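Local coordinates for protein endoglucanase A (Clostridium cellulolyticum, PDB 1EDG) that hydrolyses internal beta-1,4-glucosidic bonds of cellulose, acting as an endoglucanase of glycosyl hydrolase family 5, at residues 206-211 against 240-245. Numbering follows the deposited sequence.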
# COMPACT_ATOMS: atom_id res chain seq x y z
N THR A 206 13.87 2.33 15.57
CA THR A 206 14.09 0.90 15.81
C THR A 206 14.81 0.23 14.63
O THR A 206 15.78 -0.50 14.82
CB THR A 206 12.75 0.18 16.09
OG1 THR A 206 12.15 0.75 17.25
CG2 THR A 206 12.97 -1.31 16.31
N VAL A 207 14.32 0.47 13.42
CA VAL A 207 14.93 -0.12 12.24
C VAL A 207 16.38 0.36 12.04
O VAL A 207 17.29 -0.44 11.83
CB VAL A 207 14.08 0.17 10.97
CG1 VAL A 207 14.79 -0.34 9.72
CG2 VAL A 207 12.71 -0.49 11.10
N ARG A 208 16.58 1.67 12.12
CA ARG A 208 17.90 2.27 11.95
C ARG A 208 18.92 1.77 12.97
O ARG A 208 20.09 1.57 12.64
CB ARG A 208 17.80 3.80 12.07
CG ARG A 208 18.04 4.55 10.79
CD ARG A 208 16.83 4.60 9.89
NE ARG A 208 17.02 3.74 8.73
CZ ARG A 208 16.64 4.04 7.49
NH1 ARG A 208 16.06 5.19 7.18
NH2 ARG A 208 16.80 3.13 6.54
N ALA A 209 18.48 1.54 14.20
CA ALA A 209 19.36 1.07 15.27
C ALA A 209 20.01 -0.28 14.99
O ALA A 209 21.05 -0.60 15.56
CB ALA A 209 18.61 1.04 16.60
N THR A 210 19.40 -1.08 14.12
CA THR A 210 19.96 -2.40 13.80
C THR A 210 21.14 -2.30 12.84
O THR A 210 21.82 -3.30 12.59
CB THR A 210 18.88 -3.40 13.28
OG1 THR A 210 18.38 -2.96 12.01
CG2 THR A 210 17.73 -3.51 14.26
N GLY A 211 21.39 -1.10 12.31
CA GLY A 211 22.51 -0.88 11.40
C GLY A 211 22.52 -1.71 10.12
O GLY A 211 21.49 -2.23 9.68
N ASN A 240 12.43 12.04 11.92
CA ASN A 240 13.83 12.44 11.90
C ASN A 240 14.62 11.16 11.62
O ASN A 240 14.44 10.16 12.31
CB ASN A 240 14.24 13.01 13.26
CG ASN A 240 15.70 13.43 13.31
OD1 ASN A 240 16.54 12.73 13.87
ND2 ASN A 240 16.00 14.58 12.71
N ASP A 241 15.47 11.18 10.60
CA ASP A 241 16.27 10.01 10.24
C ASP A 241 17.70 10.20 10.76
O ASP A 241 18.09 11.31 11.12
CB ASP A 241 16.26 9.84 8.71
CG ASP A 241 16.54 8.40 8.27
OD1 ASP A 241 16.85 7.54 9.11
OD2 ASP A 241 16.46 8.13 7.05
N ILE A 242 18.47 9.12 10.82
CA ILE A 242 19.85 9.21 11.28
C ILE A 242 20.68 10.10 10.38
O ILE A 242 20.43 10.20 9.17
CB ILE A 242 20.56 7.84 11.34
CG1 ILE A 242 20.48 7.14 9.98
CG2 ILE A 242 19.99 7.00 12.46
CD1 ILE A 242 21.26 5.85 9.91
N SER A 243 21.68 10.74 10.96
CA SER A 243 22.57 11.62 10.22
C SER A 243 23.28 10.77 9.17
O SER A 243 23.52 9.58 9.39
CB SER A 243 23.60 12.22 11.18
OG SER A 243 22.99 12.58 12.41
N GLY A 244 23.56 11.34 8.01
CA GLY A 244 24.23 10.57 6.99
C GLY A 244 23.24 10.09 5.95
O GLY A 244 23.60 9.82 4.81
N ASN A 245 21.99 9.90 6.37
CA ASN A 245 20.94 9.48 5.45
C ASN A 245 20.34 10.75 4.89
O ASN A 245 20.24 11.77 5.58
CB ASN A 245 19.84 8.69 6.17
CG ASN A 245 20.04 7.19 6.09
OD1 ASN A 245 21.02 6.70 5.53
ND2 ASN A 245 19.09 6.44 6.65
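R208, near the C-terminal end of helix 187-209, reaches across to D241, I242 and N245 in the loop that leads into barrel strand 249-254. Its CB lies 3.9 Å from CG2 of I242, and its CG settles against the same side chain, 3.5 Å from I242 CG2 and 3.6 Å from I242 CD1. I242 presents both branches to this methylene because its CG1 lies between the backbone N and the carbonyl carbon (chi1 55°), with CG2 beside the backbone N. Further out, the arginine chain bends at chi2 and chi3 toward the carboxylate of D241, where R208 CD is pressed to 3.0 Å from D241 OD1, a close approach for carbon and oxygen. At the tip, R208 NH1 forms a salt bridge with D241 OD2 at 3.0 Å. R208 NH1 also gives a weak hydrogen bond to D241 OD1 (3.1 Å). The guanidinium and carboxylate planes are almost parallel (11° apart) but stepped, so the carboxylate meets NH1 obliquely and this one nitrogen serves both oxygens. NH2 turns to the backbone carbonyls of N214 and R217. Over one guanidinium face, offset toward its rim, sits ND2 of N245, its amide plane turned 73° from that of the arginine. N245 ND2 is a second donor and makes no hydrogen bond to NH1; it binds D241 OD2 at 3.2 Å and the carbonyl O of A215. The backbone N of I242 holds D241 OD1 from above the carboxylate plane, while a type II turn from I242 to N245 brings the asparagine back to the aspartate. At the TIM-barrel periphery, D241 thus collects donors from both segments, and its negative charge probably offsets the positive charge of the buried arginine. Charge and aliphatic packing together join helix 187-209 to this loop.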